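Local coordinates for protein CdnC (Chryseobacterium gregarium DSM 19109, PDB 7MGV) that acts as an ATP-grasp ligase, installing single and bicyclic omega-ester macrocycles in a ribosomally made multicore precursor peptide, at residues G47-R52 / K82-E87; I158-P163 / F284-L289; G298-I303 / Y310-I315. All blocks are in the same frame, centred on the assembly; numbering follows the deposited sequence.

Contact 1. Residues G47-R52 / K82-E87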
loop_
_atom_site.group_PDB
_atom_site.type_symbol
_atom_site.label_atom_id
_atom_site.label_comp_id
_atom_site.label_asym_id
_atom_site.label_seq_id
_atom_site.Cartn_x
_atom_site.Cartn_y
_atom_site.Cartn_z
ATOM N N GLY A 47 12.814 25.760 -17.078
ATOM C CA GLY A 47 14.055 25.275 -17.642
ATOM C C GLY A 47 14.317 23.802 -17.449
ATOM O O GLY A 47 15.480 23.386 -17.497
ATOM N N CYS A 48 13.281 22.998 -17.229
ATOM C CA CYS A 48 13.431 21.566 -17.031
ATOM C C CYS A 48 12.661 20.807 -18.103
ATOM O O CYS A 48 11.768 21.349 -18.761
ATOM C CB CYS A 48 12.954 21.145 -15.636
ATOM S SG CYS A 48 13.837 21.945 -14.272
ATOM N N GLU A 49 13.025 19.540 -18.272
ATOM C CA GLU A 49 12.394 18.665 -19.248
ATOM C C GLU A 49 11.367 17.776 -18.559
ATOM O O GLU A 49 11.587 17.305 -17.439
ATOM C CB GLU A 49 13.436 17.802 -19.964
ATOM C CG GLU A 49 12.873 16.983 -21.115
ATOM C CD GLU A 49 13.781 15.840 -21.527
ATOM O OE1 GLU A 49 14.965 15.843 -21.130
ATOM O OE2 GLU A 49 13.305 14.933 -22.244
ATOM N N VAL A 50 10.244 17.554 -19.237
ATOM C CA VAL A 50 9.161 16.715 -18.737
ATOM C C VAL A 50 9.162 15.412 -19.524
ATOM O O VAL A 50 9.168 15.426 -20.761
ATOM C CB VAL A 50 7.801 17.424 -18.851
ATOM C CG1 VAL A 50 6.666 16.415 -18.779
ATOM C CG2 VAL A 50 7.653 18.469 -17.762
ATOM N N ILE A 51 9.163 14.291 -18.809
ATOM C CA ILE A 51 9.021 12.968 -19.405
ATOM C C ILE A 51 7.666 12.419 -18.984
ATOM O O ILE A 51 7.419 12.205 -17.790
ATOM C CB ILE A 51 10.157 12.024 -18.986
ATOM C CG1 ILE A 51 11.504 12.568 -19.466
ATOM C CG2 ILE A 51 9.919 10.628 -19.540
ATOM C CD1 ILE A 51 12.677 11.686 -19.105
ATOM N N ARG A 52 6.791 12.195 -19.960
ATOM C CA ARG A 52 5.428 11.752 -19.698
ATOM C C ARG A 52 5.358 10.233 -19.796
ATOM O O ARG A 52 5.622 9.661 -20.859
ATOM C CB ARG A 52 4.453 12.399 -20.679
ATOM C CG ARG A 52 2.991 12.282 -20.279
ATOM C CD ARG A 52 2.110 13.129 -21.183
ATOM N NE ARG A 52 0.857 13.507 -20.538
ATOM C CZ ARG A 52 -0.335 13.030 -20.879
ATOM N NH1 ARG A 52 -0.442 12.150 -21.866
ATOM N NH2 ARG A 52 -1.422 13.434 -20.237
ATOM N N LYS A 82 8.559 9.490 -27.472
ATOM C CA LYS A 82 9.975 9.684 -27.194
ATOM C C LYS A 82 10.574 8.398 -26.644
ATOM O O LYS A 82 9.865 7.465 -26.262
ATOM C CB LYS A 82 10.200 10.830 -26.197
ATOM C CG LYS A 82 9.065 11.846 -26.131
ATOM C CD LYS A 82 9.306 12.899 -25.059
ATOM C CE LYS A 82 9.064 12.347 -23.662
ATOM N NZ LYS A 82 7.625 12.412 -23.276
ATOM N N LYS A 83 11.904 8.357 -26.619
ATOM C CA LYS A 83 12.661 7.324 -25.922
ATOM C C LYS A 83 13.593 8.019 -24.940
ATOM O O LYS A 83 14.402 8.862 -25.344
ATOM C CB LYS A 83 13.450 6.451 -26.899
ATOM C CG LYS A 83 14.030 5.195 -26.269
ATOM C CD LYS A 83 15.503 5.031 -26.608
ATOM C CE LYS A 83 16.362 6.050 -25.873
ATOM N NZ LYS A 83 16.267 5.900 -24.395
ATOM N N ASN A 84 13.481 7.669 -23.660
ATOM C CA ASN A 84 14.184 8.376 -22.601
ATOM C C ASN A 84 14.872 7.383 -21.674
ATOM O O ASN A 84 14.554 6.192 -21.656
ATOM C CB ASN A 84 13.224 9.260 -21.793
ATOM C CG ASN A 84 12.414 10.196 -22.669
ATOM O OD1 ASN A 84 11.315 9.857 -23.108
ATOM N ND2 ASN A 84 12.952 11.383 -22.923
ATOM N N SER A 85 15.834 7.893 -20.908
ATOM C CA SER A 85 16.454 7.159 -19.815
ATOM C C SER A 85 16.081 7.837 -18.504
ATOM O O SER A 85 16.117 9.066 -18.401
ATOM C CB SER A 85 17.978 7.097 -19.981
ATOM O OG SER A 85 18.622 8.064 -19.176
ATOM N N LEU A 86 15.710 7.039 -17.502
ATOM C CA LEU A 86 15.087 7.572 -16.299
ATOM C C LEU A 86 15.935 7.455 -15.040
ATOM O O LEU A 86 15.564 8.037 -14.016
ATOM C CB LEU A 86 13.744 6.876 -16.045
ATOM C CG LEU A 86 12.759 6.865 -17.215
ATOM C CD1 LEU A 86 11.551 6.018 -16.867
ATOM C CD2 LEU A 86 12.343 8.280 -17.581
ATOM N N GLU A 87 17.052 6.723 -15.075
ATOM C CA GLU A 87 17.860 6.544 -13.873
ATOM C C GLU A 87 18.485 7.842 -13.377
ATOM O O GLU A 87 19.052 7.853 -12.278
ATOM C CB GLU A 87 18.957 5.508 -14.127
ATOM C CG GLU A 87 20.097 6.004 -15.003
ATOM C CD GLU A 87 19.727 6.055 -16.474
ATOM O OE1 GLU A 87 19.874 7.130 -17.089
ATOM O OE2 GLU A 87 19.285 5.019 -17.015
#
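Ile51 lays its CD1 methyl into the angle between Asn84 and Leu86, and this overlap carries most of the contact. CD1 lies 3.7 Å from Leu86 CD2, and it is equally close, 3.7 Å, to Asn84 CB. The branch methyl of Ile51 takes part as well, with CG2 3.9 Å from Leu86 CD2, so that one leucine methyl sits against two isoleucine methyls. Ile51 has CG1 beside its own backbone N and anti to the carbonyl carbon (chi1 -62°), which leaves the longer branch reaching across while CG2 fills the flank. Asn84 runs alongside Ile51 in the opposite sense, presenting the carbon part of its side chain and one face of its amide, over which Ile51 CD1 and CG2 lie. The two strands belong to different sheets: 48-54 is an outer strand of the four-stranded parallel sheet in the MvdD pre-ATP-grasp domain, and 83-85 is an outer strand of a three-stranded antiparallel sheet. Their short axes pass 9.0 Å apart at 110°, a separation that fits sheet-against-sheet packing through side chains. Leu77 of the antiparallel sheet and Leu25 of the parallel one also touch Ile51, while Val50 turns to helix 35-46. The polar pairs at the margin are looser. Glu49 OE2 stands 3.6 Å from Asn84 ND2, with carboxylate and amide planes 54° apart, and the pair is not a hydrogen bond. Lys82, bent at its last two torsions, brings NZ to 3.4 Å from Arg52 N, where two donors meet without bonding.

Contact 2. Residues I158-P163 / F284-L289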
loop_
_atom_site.group_PDB
_atom_site.type_symbol
_atom_site.label_atom_id
_atom_site.label_comp_id
_atom_site.label_asym_id
_atom_site.label_seq_id
_atom_site.Cartn_x
_atom_site.Cartn_y
_atom_site.Cartn_z
ATOM N N ILE A 158 -3.011 16.705 16.181
ATOM C CA ILE A 158 -2.437 18.002 15.827
ATOM C C ILE A 158 -3.196 19.138 16.501
ATOM O O ILE A 158 -2.622 20.197 16.786
ATOM C CB ILE A 158 -2.419 18.160 14.295
ATOM C CG1 ILE A 158 -1.527 17.094 13.665
ATOM C CG2 ILE A 158 -1.937 19.543 13.884
ATOM C CD1 ILE A 158 -1.718 16.966 12.186
ATOM N N GLY A 159 -4.479 18.940 16.785
ATOM C CA GLY A 159 -5.323 19.985 17.334
ATOM C C GLY A 159 -6.544 20.292 16.497
ATOM O O GLY A 159 -7.364 21.123 16.911
ATOM N N PHE A 160 -6.700 19.663 15.335
ATOM C CA PHE A 160 -7.915 19.829 14.553
ATOM C C PHE A 160 -9.115 19.336 15.345
ATOM O O PHE A 160 -9.033 18.345 16.079
ATOM C CB PHE A 160 -7.827 19.043 13.242
ATOM C CG PHE A 160 -6.958 19.678 12.195
ATOM C CD1 PHE A 160 -7.403 20.771 11.467
ATOM C CD2 PHE A 160 -5.704 19.159 11.914
ATOM C CE1 PHE A 160 -6.605 21.346 10.493
ATOM C CE2 PHE A 160 -4.902 19.728 10.941
ATOM C CZ PHE A 160 -5.353 20.822 10.229
ATOM N N LYS A 161 -10.234 20.037 15.200
ATOM C CA LYS A 161 -11.509 19.494 15.639
ATOM C C LYS A 161 -12.050 18.573 14.554
ATOM O O LYS A 161 -12.091 18.952 13.381
ATOM C CB LYS A 161 -12.501 20.616 15.943
ATOM C CG LYS A 161 -11.995 21.610 16.971
ATOM C CD LYS A 161 -11.642 20.908 18.276
ATOM C CE LYS A 161 -10.384 21.493 18.901
ATOM N NZ LYS A 161 -10.503 22.963 19.075
ATOM N N ILE A 162 -12.433 17.361 14.944
ATOM C CA ILE A 162 -12.986 16.397 13.999
ATOM C C ILE A 162 -14.379 16.014 14.483
ATOM O O ILE A 162 -14.665 16.127 15.685
ATOM C CB ILE A 162 -12.074 15.168 13.864
ATOM C CG1 ILE A 162 -12.031 14.378 15.178
ATOM C CG2 ILE A 162 -10.670 15.573 13.423
ATOM C CD1 ILE A 162 -11.467 12.982 15.023
ATOM N N PRO A 163 -15.278 15.584 13.602
ATOM C CA PRO A 163 -16.605 15.173 14.066
ATOM C C PRO A 163 -16.520 13.907 14.899
ATOM O O PRO A 163 -15.583 13.114 14.776
ATOM C CB PRO A 163 -17.385 14.924 12.767
ATOM C CG PRO A 163 -16.550 15.507 11.673
ATOM C CD PRO A 163 -15.139 15.441 12.143
ATOM N N PHE A 284 -1.622 26.907 9.955
ATOM C CA PHE A 284 -0.516 26.303 10.691
ATOM C C PHE A 284 -0.745 24.810 10.886
ATOM O O PHE A 284 0.156 23.992 10.661
ATOM C CB PHE A 284 -0.352 27.009 12.040
ATOM C CG PHE A 284 0.763 26.463 12.888
ATOM C CD1 PHE A 284 2.049 26.959 12.765
ATOM C CD2 PHE A 284 0.520 25.466 13.820
ATOM C CE1 PHE A 284 3.077 26.464 13.548
ATOM C CE2 PHE A 284 1.544 24.966 14.604
ATOM C CZ PHE A 284 2.824 25.467 14.467
ATOM N N MET A 285 -1.960 24.433 11.289
ATOM C CA MET A 285 -2.248 23.024 11.531
ATOM C C MET A 285 -2.310 22.223 10.233
ATOM O O MET A 285 -1.961 21.039 10.222
ATOM C CB MET A 285 -3.545 22.885 12.326
ATOM C CG MET A 285 -3.386 23.254 13.796
ATOM S SD MET A 285 -4.817 22.834 14.806
ATOM C CE MET A 285 -6.027 23.993 14.172
ATOM N N ILE A 286 -2.728 22.849 9.131
ATOM C CA ILE A 286 -2.700 22.173 7.832
ATOM C C ILE A 286 -1.261 21.858 7.429
ATOM O O ILE A 286 -0.931 20.732 7.017
ATOM C CB ILE A 286 -3.403 23.038 6.771
ATOM C CG1 ILE A 286 -4.906 23.125 7.046
ATOM C CG2 ILE A 286 -3.137 22.492 5.387
ATOM C CD1 ILE A 286 -5.695 21.936 6.548
ATOM N N LEU A 287 -0.385 22.863 7.527
ATOM C CA LEU A 287 1.025 22.642 7.225
ATOM C C LEU A 287 1.624 21.595 8.156
ATOM O O LEU A 287 2.451 20.778 7.734
ATOM C CB LEU A 287 1.795 23.959 7.318
ATOM C CG LEU A 287 1.498 24.975 6.213
ATOM C CD1 LEU A 287 2.077 26.336 6.560
ATOM C CD2 LEU A 287 2.033 24.487 4.876
ATOM N N GLU A 288 1.200 21.586 9.421
ATOM C CA GLU A 288 1.687 20.572 10.352
ATOM C C GLU A 288 1.191 19.179 9.983
ATOM O O GLU A 288 1.908 18.197 10.189
ATOM C CB GLU A 288 1.266 20.921 11.777
ATOM C CG GLU A 288 1.864 20.011 12.832
ATOM C CD GLU A 288 1.676 20.548 14.235
ATOM O OE1 GLU A 288 1.919 19.794 15.200
ATOM O OE2 GLU A 288 1.282 21.727 14.372
ATOM N N LEU A 289 -0.030 19.069 9.456
ATOM C CA LEU A 289 -0.524 17.777 8.988
ATOM C C LEU A 289 0.337 17.254 7.847
ATOM O O LEU A 289 0.760 16.087 7.846
ATOM C CB LEU A 289 -1.984 17.905 8.555
ATOM C CG LEU A 289 -2.658 16.684 7.927
ATOM C CD1 LEU A 289 -2.829 15.572 8.951
ATOM C CD2 LEU A 289 -3.998 17.070 7.323
#
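Met285 and Phe160 pass each other in opposite directions, the methionine running back over one face of the ring in a Met-aromatic contact. Its SD stands 4.6 Å from the ring centroid and only 9° off the normal, which puts the sulfur above the face, though at some distance. Nearer in, Met285 CB makes a CH-pi contact 3.9 Å from the same centroid. The ring thus lies against the side of helix 280-293, with Ile286 CA in its plane at the edge and the Ile286 side chain crossing it at about a right angle. Phe160 follows Gly159, the positive-phi residue that ends helix 148-158, so the contact joins the exit of one helix to the flank of another. Phe160 also meets Phe312 of strand 310-316, the ring planes at about 45°, and Ala155 of the preceding helix 148-158. An alanine in place of Phe160 would probably leave Met285 SD and CB without their aromatic partner and open a gap beside Ile286. Ile158 works the next turn of helix 280-293 with both branches. CG2, anti to the backbone N, rests against the extended Glu288 chain, 3.8 Å from its CD, while CD1 goes the other way to Leu289, whose side chain it meets at about a right angle. The methionine tail bends at chi3 (-68°) beside Gly159; a beta carbon on that glycine would fall 3.1 Å from Met285 SD. Phe160 CE2 comes to 3.3 Å from Met285 O, a carbonyl oxygen that already accepts Leu289 N.

Contact 3. Residues G298-I303 / Y310-I315. With ADP (adenosine-5'-diphosphate), chain F.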
loop_
_atom_site.group_PDB
_atom_site.type_symbol
_atom_site.label_atom_id
_atom_site.label_comp_id
_atom_site.label_asym_id
_atom_site.label_seq_id
_atom_site.Cartn_x
_atom_site.Cartn_y
_atom_site.Cartn_z
ATOM N N GLY A 298 -1.424 17.923 -0.845
ATOM C CA GLY A 298 -2.584 17.514 -0.077
ATOM C C GLY A 298 -3.829 18.248 -0.512
ATOM O O GLY A 298 -3.773 19.412 -0.916
ATOM N N ALA A 299 -4.964 17.556 -0.431
ATOM C CA ALA A 299 -6.277 18.146 -0.672
ATOM C C ALA A 299 -7.142 17.870 0.551
ATOM O O ALA A 299 -7.624 16.746 0.734
ATOM C CB ALA A 299 -6.917 17.588 -1.942
ATOM N N ILE A 300 -7.337 18.889 1.382
ATOM C CA ILE A 300 -8.037 18.759 2.655
ATOM C C ILE A 300 -9.457 19.280 2.504
ATOM O O ILE A 300 -9.689 20.317 1.867
ATOM C CB ILE A 300 -7.287 19.511 3.774
ATOM C CG1 ILE A 300 -5.920 18.873 4.028
ATOM C CG2 ILE A 300 -8.105 19.535 5.059
ATOM C CD1 ILE A 300 -4.777 19.563 3.319
ATOM N N ASP A 301 -10.412 18.561 3.089
ATOM C CA ASP A 301 -11.805 18.979 3.144
ATOM C C ASP A 301 -12.144 19.424 4.560
ATOM O O ASP A 301 -11.781 18.753 5.534
ATOM C CB ASP A 301 -12.737 17.846 2.707
ATOM C CG ASP A 301 -12.555 17.472 1.249
ATOM O OD1 ASP A 301 -12.924 16.340 0.870
ATOM O OD2 ASP A 301 -12.037 18.311 0.484
ATOM N N MET A 302 -12.836 20.555 4.676
ATOM C CA MET A 302 -13.227 21.069 5.979
ATOM C C MET A 302 -14.654 21.592 5.923
ATOM O O MET A 302 -15.168 21.959 4.865
ATOM C CB MET A 302 -12.277 22.175 6.466
ATOM C CG MET A 302 -10.840 21.722 6.679
ATOM S SD MET A 302 -9.882 22.874 7.685
ATOM C CE MET A 302 -10.406 22.409 9.332
ATOM N N ILE A 303 -15.287 21.628 7.092
ATOM C CA ILE A 303 -16.622 22.195 7.250
ATOM C C ILE A 303 -16.578 23.213 8.380
ATOM O O ILE A 303 -16.072 22.916 9.467
ATOM C CB ILE A 303 -17.681 21.112 7.539
ATOM C CG1 ILE A 303 -17.760 20.113 6.385
ATOM C CG2 ILE A 303 -19.042 21.750 7.781
ATOM C CD1 ILE A 303 -18.702 18.955 6.645
ATOM N N TYR A 310 -13.931 25.083 12.952
ATOM C CA TYR A 310 -13.433 24.417 11.758
ATOM C C TYR A 310 -13.294 22.924 12.032
ATOM O O TYR A 310 -12.624 22.525 12.989
ATOM C CB TYR A 310 -12.095 25.018 11.327
ATOM C CG TYR A 310 -12.216 26.403 10.726
ATOM C CD1 TYR A 310 -12.605 27.489 11.501
ATOM C CD2 TYR A 310 -11.942 26.625 9.383
ATOM C CE1 TYR A 310 -12.721 28.754 10.955
ATOM C CE2 TYR A 310 -12.052 27.887 8.829
ATOM C CZ TYR A 310 -12.443 28.947 9.619
ATOM O OH TYR A 310 -12.554 30.202 9.069
ATOM N N TYR A 311 -13.924 22.106 11.190
ATOM C CA TYR A 311 -13.913 20.657 11.325
ATOM C C TYR A 311 -13.145 20.057 10.157
ATOM O O TYR A 311 -13.504 20.278 8.993
ATOM C CB TYR A 311 -15.336 20.097 11.361
ATOM C CG TYR A 311 -16.049 20.266 12.683
ATOM C CD1 TYR A 311 -16.639 21.475 13.027
ATOM C CD2 TYR A 311 -16.143 19.212 13.581
ATOM C CE1 TYR A 311 -17.296 21.632 14.232
ATOM C CE2 TYR A 311 -16.799 19.359 14.790
ATOM C CZ TYR A 311 -17.373 20.571 15.109
ATOM O OH TYR A 311 -18.026 20.724 16.309
ATOM N N PHE A 312 -12.088 19.314 10.476
ATOM C CA PHE A 312 -11.385 18.509 9.489
ATOM C C PHE A 312 -12.242 17.309 9.110
ATOM O O PHE A 312 -12.859 16.675 9.972
ATOM C CB PHE A 312 -10.040 18.058 10.069
ATOM C CG PHE A 312 -9.256 17.135 9.179
ATOM C CD1 PHE A 312 -9.421 15.760 9.259
ATOM C CD2 PHE A 312 -8.326 17.640 8.286
ATOM C CE1 PHE A 312 -8.691 14.910 8.449
ATOM C CE2 PHE A 312 -7.592 16.794 7.474
ATOM C CZ PHE A 312 -7.774 15.428 7.557
ATOM N N ILE A 313 -12.293 16.992 7.817
ATOM C CA ILE A 313 -13.076 15.873 7.314
ATOM C C ILE A 313 -12.178 14.762 6.783
ATOM O O ILE A 313 -12.287 13.610 7.205
ATOM C CB ILE A 313 -14.078 16.342 6.235
ATOM C CG1 ILE A 313 -14.968 17.457 6.791
ATOM C CG2 ILE A 313 -14.921 15.176 5.743
ATOM C CD1 ILE A 313 -15.703 17.076 8.063
ATOM N N GLU A 314 -11.274 15.095 5.866
ATOM C CA GLU A 314 -10.320 14.131 5.330
ATOM C C GLU A 314 -9.295 14.879 4.492
ATOM O O GLU A 314 -9.486 16.041 4.123
ATOM C CB GLU A 314 -11.008 13.048 4.492
ATOM C CG GLU A 314 -11.499 13.521 3.137
ATOM C CD GLU A 314 -11.955 12.373 2.256
ATOM O OE1 GLU A 314 -11.147 11.453 2.011
ATOM O OE2 GLU A 314 -13.123 12.387 1.813
ATOM N N ILE A 315 -8.197 14.192 4.197
ATOM C CA ILE A 315 -7.164 14.683 3.297
ATOM C C ILE A 315 -6.994 13.658 2.184
ATOM O O ILE A 315 -6.870 12.457 2.451
ATOM C CB ILE A 315 -5.833 14.931 4.033
ATOM C CG1 ILE A 315 -4.701 15.176 3.034
ATOM C CG2 ILE A 315 -5.497 13.766 4.958
ATOM C CD1 ILE A 315 -3.433 15.698 3.668
HETATM P PB ADP F . -19.092 14.147 -3.451
HETATM O O1B ADP F . -17.972 14.192 -2.439
HETATM O O2B ADP F . -18.822 13.242 -4.629
HETATM O O3B ADP F . -19.668 15.500 -3.799
HETATM P PA ADP F . -19.944 12.497 -1.381
HETATM O O1A ADP F . -18.677 11.713 -1.634
HETATM O O2A ADP F . -21.205 11.805 -0.922
HETATM O O3A ADP F . -20.284 13.420 -2.653
HETATM O "O5'" ADP F . -19.594 13.658 -0.331
HETATM C "C5'" ADP F . -19.807 13.485 1.061
HETATM C "C4'" ADP F . -20.450 14.766 1.571
HETATM O "O4'" ADP F . -20.876 14.589 2.920
HETATM C "C3'" ADP F . -19.487 15.941 1.532
HETATM O "O3'" ADP F . -19.982 16.941 0.637
HETATM C "C2'" ADP F . -19.457 16.491 2.941
HETATM O "O2'" ADP F . -19.723 17.895 2.929
HETATM C "C1'" ADP F . -20.552 15.746 3.686
HETATM N N9 ADP F . -20.065 15.327 5.018
HETATM C C8 ADP F . -19.033 14.495 5.260
HETATM N N7 ADP F . -18.850 14.324 6.593
HETATM C C5 ADP F . -19.782 15.063 7.224
HETATM C C6 ADP F . -20.154 15.337 8.629
HETATM N N6 ADP F . -19.472 14.772 9.655
HETATM N N1 ADP F . -21.195 16.172 8.850
HETATM C C2 ADP F . -21.881 16.741 7.840
HETATM N N3 ADP F . -21.600 16.537 6.543
HETATM C C4 ADP F . -20.578 15.725 6.181
#
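Asp301 and Ile303 pair by their backbones with Tyr311, Ile313 and Glu314 in an antiparallel hairpin. Ile303 and Tyr311 exchange two bonds, N to O, each of 2.9 Å. Further along, Asp301 N bonds to Glu314 O (172° at the hydrogen), but Asp301 O receives Ile313 N. Together with pairing that shifts from Met302-Phe312 to Ile300-Ile315, this marks a classic beta bulge at Ile313 and Glu314.

Apolar contacts occur on both faces. Ile300 CG2 meets Phe312 CE2 at 3.7 Å, and Met302, bent at chi3, brings CE to Tyr310 CB (3.7 Å), near the plane of the ring at its edge, on the side where Ile286 and Leu289 of helix 280-293 pack. On the other face Ile303 CD1 touches Ile313 CD1 at 3.8 Å and, also at 3.8 Å, C4 of the ADP adenine.

Charged groups share that second face. Asp301 OD1 and Glu314 OE2 lie 4.1 Å apart, side by side with carboxylate planes 86° apart; Arg237 makes a salt bridge with Asp301 OD2, and Lys148 a weak, long ion pair with Glu314. The contact thus sets an apolar isoleucine pair against the adenine and, farther along, a carboxylate pair whose repulsion Arg237 probably eases.

Overall arrangement
Contacts 2 and 3 form one neighbourhood, their centres about 9 Å apart: Lys161 O lies 2.9 Å from Phe312 N, a probable hydrogen bond, and Leu289 CD2 packs 3.6 Å from Phe312 CE2. Helix 280-293 and the 158-163 loop therefore back the hairpin of contact 3. Pro163 and Ile303 bring both contacts to the ADP pocket, although the Phe160 side chain remains about 13 Å from the nucleotide. Contact 1 is remote, its centre about 37 Å from that of contact 2 and 35 Å from that of contact 3. Across the dimer, however, Phe68 of the second subunit, which lies in that subunit's own copy of the antiparallel sheet of contact 1, packs on Ile162.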